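Local coordinates for protein LysR family transcriptional regulator (Vibrio vulnificus, PDB 5FHK) that probably acts as a LysR-type, sequence-specific DNA-binding transcription factor controlling virulence genes, represented here by its regulatory domain, at residues L99-W113 / N125-V139. Numbering follows the deposited sequence.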
loop_
_atom_site.group_PDB
_atom_site.type_symbol
_atom_site.label_atom_id
_atom_site.label_comp_id
_atom_site.label_asym_id
_atom_site.label_seq_id
_atom_site.Cartn_x
_atom_site.Cartn_y
_atom_site.Cartn_z
ATOM N N LEU A 99 -11.337 -1.019 25.800
ATOM C CA LEU A 99 -10.245 -1.146 24.840
ATOM C C LEU A 99 -8.880 -1.004 25.510
ATOM O O LEU A 99 -7.897 -1.610 25.053
ATOM C CB LEU A 99 -10.410 -0.123 23.724
ATOM C CG LEU A 99 -11.682 -0.304 22.892
ATOM C CD1 LEU A 99 -11.718 0.712 21.771
ATOM C CD2 LEU A 99 -11.743 -1.711 22.346
ATOM N N HIS A 100 -8.810 -0.254 26.615
ATOM C CA HIS A 100 -7.537 -0.032 27.298
ATOM C C HIS A 100 -6.862 -1.333 27.714
ATOM O O HIS A 100 -5.631 -1.411 27.733
ATOM C CB HIS A 100 -7.758 0.862 28.509
ATOM C CG HIS A 100 -8.229 2.233 28.147
ATOM N ND1 HIS A 100 -9.555 2.604 28.195
ATOM C CD2 HIS A 100 -7.551 3.315 27.700
ATOM C CE1 HIS A 100 -9.674 3.861 27.803
ATOM N NE2 HIS A 100 -8.471 4.316 27.500
ATOM N N ASP A 101 -7.641 -2.368 28.011
ATOM C CA ASP A 101 -7.110 -3.624 28.514
ATOM C C ASP A 101 -6.902 -4.665 27.421
ATOM O O ASP A 101 -6.780 -5.858 27.730
ATOM C CB ASP A 101 -8.037 -4.166 29.594
ATOM C CG ASP A 101 -8.291 -3.144 30.690
ATOM O OD1 ASP A 101 -7.307 -2.520 31.147
ATOM O OD2 ASP A 101 -9.466 -2.950 31.077
ATOM N N HIS A 102 -6.839 -4.235 26.156
ATOM C CA HIS A 102 -6.705 -5.121 25.013
ATOM C C HIS A 102 -5.517 -4.681 24.165
ATOM O O HIS A 102 -5.112 -3.513 24.188
ATOM C CB HIS A 102 -7.976 -5.122 24.155
ATOM C CG HIS A 102 -9.021 -6.082 24.624
ATOM N ND1 HIS A 102 -9.112 -7.372 24.145
ATOM C CD2 HIS A 102 -10.018 -5.946 25.530
ATOM C CE1 HIS A 102 -10.111 -7.992 24.747
ATOM N NE2 HIS A 102 -10.680 -7.148 25.587
ATOM N N PHE A 103 -4.969 -5.638 23.408
ATOM C CA PHE A 103 -3.935 -5.346 22.424
ATOM C C PHE A 103 -4.562 -4.613 21.243
ATOM O O PHE A 103 -5.473 -5.143 20.598
ATOM C CB PHE A 103 -3.265 -6.631 21.926
ATOM C CG PHE A 103 -2.524 -7.422 22.989
ATOM C CD1 PHE A 103 -1.249 -7.054 23.396
ATOM C CD2 PHE A 103 -3.100 -8.552 23.558
ATOM C CE1 PHE A 103 -0.563 -7.802 24.382
ATOM C CE2 PHE A 103 -2.428 -9.296 24.518
ATOM C CZ PHE A 103 -1.158 -8.921 24.923
ATOM N N LEU A 104 -4.059 -3.424 20.936
ATOM C CA LEU A 104 -4.606 -2.600 19.865
ATOM C C LEU A 104 -3.614 -2.500 18.719
ATOM O O LEU A 104 -2.400 -2.520 18.927
ATOM C CB LEU A 104 -4.972 -1.202 20.368
ATOM C CG LEU A 104 -5.968 -1.213 21.528
ATOM C CD1 LEU A 104 -6.387 0.201 21.901
ATOM C CD2 LEU A 104 -7.162 -2.081 21.175
ATOM N N LEU A 105 -4.149 -2.438 17.500
ATOM C CA LEU A 105 -3.351 -2.281 16.292
ATOM C C LEU A 105 -3.867 -1.062 15.551
ATOM O O LEU A 105 -5.060 -0.985 15.230
ATOM C CB LEU A 105 -3.423 -3.527 15.411
ATOM C CG LEU A 105 -3.390 -4.842 16.186
ATOM C CD1 LEU A 105 -3.851 -6.058 15.331
ATOM C CD2 LEU A 105 -1.998 -5.065 16.757
ATOM N N LYS A 106 -2.980 -0.099 15.298
ATOM C CA LYS A 106 -3.406 1.214 14.832
ATOM C C LYS A 106 -2.632 1.619 13.580
ATOM O O LYS A 106 -1.401 1.542 13.556
ATOM C CB LYS A 106 -3.222 2.250 15.947
ATOM C CG LYS A 106 -4.225 2.102 17.100
ATOM C CD LYS A 106 -4.069 3.167 18.156
ATOM C CE LYS A 106 -5.298 3.207 19.074
ATOM N NZ LYS A 106 -5.219 4.303 20.074
ATOM N N GLY A 107 -3.353 2.043 12.548
ATOM C CA GLY A 107 -2.728 2.515 11.325
ATOM C C GLY A 107 -3.255 3.876 10.925
ATOM O O GLY A 107 -4.451 4.150 11.053
ATOM N N HIS A 108 -2.342 4.731 10.435
ATOM C CA HIS A 108 -2.720 6.054 9.948
ATOM C C HIS A 108 -3.737 5.919 8.819
ATOM O O HIS A 108 -3.635 4.992 8.004
ATOM C CB HIS A 108 -1.501 6.819 9.420
ATOM C CG HIS A 108 -0.668 7.477 10.478
ATOM N ND1 HIS A 108 0.614 7.063 10.779
ATOM C CD2 HIS A 108 -0.910 8.553 11.269
ATOM C CE1 HIS A 108 1.118 7.838 11.724
ATOM N NE2 HIS A 108 0.213 8.748 12.041
ATOM N N PRO A 109 -4.706 6.847 8.705
ATOM C CA PRO A 109 -4.940 8.044 9.523
ATOM C C PRO A 109 -5.897 7.778 10.687
ATOM O O PRO A 109 -6.643 8.674 11.090
ATOM C CB PRO A 109 -5.576 9.011 8.521
ATOM C CG PRO A 109 -6.453 8.097 7.675
ATOM C CD PRO A 109 -5.701 6.745 7.618
ATOM N N LEU A 110 -5.894 6.539 11.183
ATOM C CA LEU A 110 -6.719 6.086 12.293
ATOM C C LEU A 110 -5.851 5.706 13.489
ATOM O O LEU A 110 -6.036 4.652 14.111
ATOM C CB LEU A 110 -7.597 4.910 11.867
ATOM C CG LEU A 110 -8.480 5.083 10.624
ATOM C CD1 LEU A 110 -9.337 3.832 10.407
ATOM C CD2 LEU A 110 -9.374 6.341 10.741
ATOM N N LEU A 111 -4.852 6.541 13.794
ATOM C CA LEU A 111 -4.134 6.402 15.056
ATOM C C LEU A 111 -4.979 6.859 16.235
ATOM O O LEU A 111 -4.714 6.452 17.374
ATOM C CB LEU A 111 -2.829 7.195 15.028
ATOM C CG LEU A 111 -1.660 6.625 14.215
ATOM C CD1 LEU A 111 -0.305 7.084 14.815
ATOM C CD2 LEU A 111 -1.744 5.109 14.120
ATOM N N LYS A 112 -5.980 7.693 15.981
ATOM C CA LYS A 112 -6.928 8.154 16.987
ATOM C C LYS A 112 -8.267 7.486 16.704
ATOM O O LYS A 112 -8.760 7.535 15.570
ATOM C CB LYS A 112 -7.052 9.679 16.950
ATOM C CG LYS A 112 -7.940 10.310 18.035
ATOM C CD LYS A 112 -7.970 11.825 17.853
ATOM C CE LYS A 112 -9.385 12.333 17.633
ATOM N NZ LYS A 112 -9.985 11.697 16.404
ATOM N N TRP A 113 -8.829 6.825 17.706
ATOM C CA TRP A 113 -10.088 6.106 17.541
ATOM C C TRP A 113 -11.174 6.927 18.225
ATOM O O TRP A 113 -11.222 6.992 19.456
ATOM C CB TRP A 113 -10.031 4.700 18.136
ATOM C CG TRP A 113 -9.109 3.735 17.490
ATOM C CD1 TRP A 113 -8.233 3.971 16.458
ATOM C CD2 TRP A 113 -8.956 2.357 17.838
ATOM N NE1 TRP A 113 -7.550 2.824 16.152
ATOM C CE2 TRP A 113 -7.987 1.814 16.974
ATOM C CE3 TRP A 113 -9.567 1.521 18.790
ATOM C CZ2 TRP A 113 -7.601 0.475 17.035
ATOM C CZ3 TRP A 113 -9.173 0.184 18.855
ATOM C CH2 TRP A 113 -8.191 -0.319 17.990
ATOM N N ASN A 125 -9.938 6.872 21.949
ATOM C CA ASN A 125 -8.834 6.007 22.355
ATOM C C ASN A 125 -7.525 6.492 21.748
ATOM O O ASN A 125 -7.373 6.525 20.520
ATOM C CB ASN A 125 -9.070 4.554 21.963
ATOM C CG ASN A 125 -8.007 3.634 22.525
ATOM O OD1 ASN A 125 -6.864 3.623 22.039
ATOM N ND2 ASN A 125 -8.366 2.856 23.549
ATOM N N VAL A 126 -6.573 6.812 22.618
ATOM C CA VAL A 126 -5.273 7.340 22.248
ATOM C C VAL A 126 -4.141 6.424 22.700
ATOM O O VAL A 126 -2.971 6.807 22.623
ATOM C CB VAL A 126 -5.082 8.767 22.806
ATOM C CG1 VAL A 126 -6.149 9.702 22.265
ATOM C CG2 VAL A 126 -5.126 8.747 24.314
ATOM N N ASP A 127 -4.465 5.223 23.184
ATOM C CA ASP A 127 -3.440 4.286 23.630
ATOM C C ASP A 127 -2.515 3.912 22.480
ATOM O O ASP A 127 -2.930 3.820 21.326
ATOM C CB ASP A 127 -4.069 3.003 24.177
ATOM C CG ASP A 127 -5.223 3.259 25.114
ATOM O OD1 ASP A 127 -5.406 4.407 25.565
ATOM O OD2 ASP A 127 -5.958 2.292 25.391
ATOM N N ARG A 128 -1.249 3.681 22.803
ATOM C CA ARG A 128 -0.346 3.169 21.795
ATOM C C ARG A 128 -0.682 1.714 21.519
ATOM O O ARG A 128 -0.931 0.930 22.441
ATOM C CB ARG A 128 1.113 3.300 22.224
ATOM C CG ARG A 128 2.089 3.067 21.070
ATOM C CD ARG A 128 3.486 3.504 21.415
ATOM N NE ARG A 128 3.437 4.695 22.248
ATOM C CZ ARG A 128 4.332 4.984 23.184
ATOM N NH1 ARG A 128 5.351 4.163 23.398
ATOM N NH2 ARG A 128 4.202 6.088 23.907
ATOM N N GLY A 129 -0.705 1.359 20.247
ATOM C CA GLY A 129 -0.948 -0.019 19.891
ATOM C C GLY A 129 0.232 -0.916 20.216
ATOM O O GLY A 129 1.387 -0.487 20.276
ATOM N N ARG A 130 -0.080 -2.196 20.427
ATOM C CA ARG A 130 0.932 -3.240 20.314
ATOM C C ARG A 130 1.701 -3.097 19.006
ATOM O O ARG A 130 2.899 -3.393 18.946
ATOM C CB ARG A 130 0.257 -4.614 20.410
ATOM C CG ARG A 130 1.164 -5.825 20.137
ATOM C CD ARG A 130 0.357 -7.120 20.238
ATOM N NE ARG A 130 1.187 -8.312 20.414
ATOM C CZ ARG A 130 0.696 -9.537 20.623
ATOM N NH1 ARG A 130 -0.622 -9.727 20.677
ATOM N NH2 ARG A 130 1.524 -10.567 20.782
ATOM N N PHE A 131 1.033 -2.612 17.963
ATOM C CA PHE A 131 1.598 -2.418 16.638
ATOM C C PHE A 131 0.999 -1.134 16.099
ATOM O O PHE A 131 -0.226 -0.984 16.122
ATOM C CB PHE A 131 1.257 -3.605 15.721
ATOM C CG PHE A 131 1.797 -3.484 14.319
ATOM C CD1 PHE A 131 0.944 -3.528 13.228
ATOM C CD2 PHE A 131 3.158 -3.374 14.092
ATOM C CE1 PHE A 131 1.440 -3.434 11.927
ATOM C CE2 PHE A 131 3.673 -3.270 12.798
ATOM C CZ PHE A 131 2.826 -3.308 11.714
ATOM N N GLN A 132 1.847 -0.200 15.660
ATOM C CA GLN A 132 1.405 1.024 15.005
ATOM C C GLN A 132 2.124 1.176 13.681
ATOM O O GLN A 132 3.342 0.960 13.608
ATOM C CB GLN A 132 1.670 2.261 15.850
ATOM C CG GLN A 132 0.830 2.290 17.094
ATOM C CD GLN A 132 0.789 3.641 17.750
ATOM O OE1 GLN A 132 0.144 3.796 18.781
ATOM N NE2 GLN A 132 1.476 4.627 17.166
ATOM N N ALA A 133 1.380 1.573 12.642
ATOM C CA ALA A 133 1.965 1.711 11.313
ATOM C C ALA A 133 1.359 2.904 10.593
ATOM O O ALA A 133 0.248 3.333 10.896
ATOM C CB ALA A 133 1.773 0.434 10.480
ATOM N N ASN A 134 2.101 3.435 9.627
ATOM C CA ASN A 134 1.587 4.507 8.781
ATOM C C ASN A 134 0.761 4.002 7.591
ATOM O O ASN A 134 0.380 4.814 6.740
ATOM C CB ASN A 134 2.736 5.392 8.285
ATOM C CG ASN A 134 3.803 4.615 7.532
ATOM O OD1 ASN A 134 3.932 3.390 7.675
ATOM N ND2 ASN A 134 4.593 5.332 6.739
ATOM N N ALA A 135 0.482 2.699 7.502
ATOM C CA ALA A 135 -0.372 2.144 6.453
ATOM C C ALA A 135 -1.324 1.121 7.065
ATOM O O ALA A 135 -0.946 0.392 7.983
ATOM C CB ALA A 135 0.449 1.477 5.329
ATOM N N LEU A 136 -2.545 1.030 6.527
ATOM C CA LEU A 136 -3.558 0.157 7.128
ATOM C C LEU A 136 -3.491 -1.275 6.626
ATOM O O LEU A 136 -3.929 -2.191 7.339
ATOM C CB LEU A 136 -4.972 0.704 6.879
ATOM C CG LEU A 136 -5.395 1.792 7.889
ATOM C CD1 LEU A 136 -6.738 2.420 7.504
ATOM C CD2 LEU A 136 -5.448 1.261 9.311
ATOM N N ASN A 137 -2.945 -1.497 5.426
ATOM C CA ASN A 137 -2.834 -2.860 4.931
ATOM C C ASN A 137 -1.984 -3.725 5.865
ATOM O O ASN A 137 -2.380 -4.847 6.197
ATOM C CB ASN A 137 -2.297 -2.873 3.491
ATOM C CG ASN A 137 -0.876 -2.313 3.368
ATOM O OD1 ASN A 137 -0.402 -1.546 4.217
ATOM N ND2 ASN A 137 -0.193 -2.696 2.290
ATOM N N VAL A 138 -0.835 -3.219 6.341
ATOM C CA VAL A 138 -0.022 -4.069 7.218
ATOM C C VAL A 138 -0.674 -4.243 8.585
ATOM O O VAL A 138 -0.451 -5.250 9.258
ATOM C CB VAL A 138 1.410 -3.528 7.362
ATOM C CG1 VAL A 138 2.114 -3.517 6.002
ATOM C CG2 VAL A 138 1.391 -2.169 7.979
ATOM N N VAL A 139 -1.454 -3.259 9.034
ATOM C CA VAL A 139 -2.218 -3.395 10.271
ATOM C C VAL A 139 -3.231 -4.537 10.156
ATOM O O VAL A 139 -3.402 -5.335 11.081
ATOM C CB VAL A 139 -2.903 -2.053 10.605
ATOM C CG1 VAL A 139 -3.776 -2.189 11.826
ATOM C CG2 VAL A 139 -1.833 -0.954 10.841
HETATM O O HOH W 1 -2.756 -1.228 22.786
#
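Arg130 stretches out from CG to NE and puts NH1 over the centre of the Phe103 ring, a cation-pi contact with CZ 4.4 Å from the ring centroid and the planes 37° apart. Arginine suits the place because its flat cation can cover a ring and still have N-H groups for other partners: NH1 bonds to Leu147 O, and NH2 to Met30 O of the second subunit, whose strand continues the sheet beside Phe131-Ala133.

Strand 131-133 runs parallel to strand 104-107, their axes 6° apart, in the alpha/beta regulatory domain of the periplasmic-binding-protein type. Lys106 pairs through its N with Phe131 O and through its O with Ala133 N, and His108 N reaches Ala133 O at 3.0 Å. Gly107, bare of a side chain, lets Val139 CG2 and Leu136 CD2 of the following helix settle on its CA, each 3.6 Å away.

On the Lys106 face, a lysine joins greasy methylenes to a three-hydrogen donor. Its CE sits over one face of the Trp113 indole, toward the rim, and the extended chain sets NZ 2.7 Å from Asn125 OD1, in the amide carbonyl plane, and equally close to Asp127 O, on a lone pair. A third bond, from Lys106 NZ to Asn125 O, is weak. Asparagine offers a neutral acceptor while its backbone pairs antiparallel with Trp113; chi1 of -173° turns the amide toward Lys106, where OD1 accepts from NZ and, from above the carbonyl plane, from Asp127 N, closing an Asx turn. Leu104 CD1 lies 3.5 Å from Asn125 OD1.

The buried Lys106 ammonium is thus gripped by neutral oxygens; Asp127 OD1 is 5.5 Å from Lys106 NZ, not in contact, and the charge is probably stabilised chiefly by carbonyl dipoles.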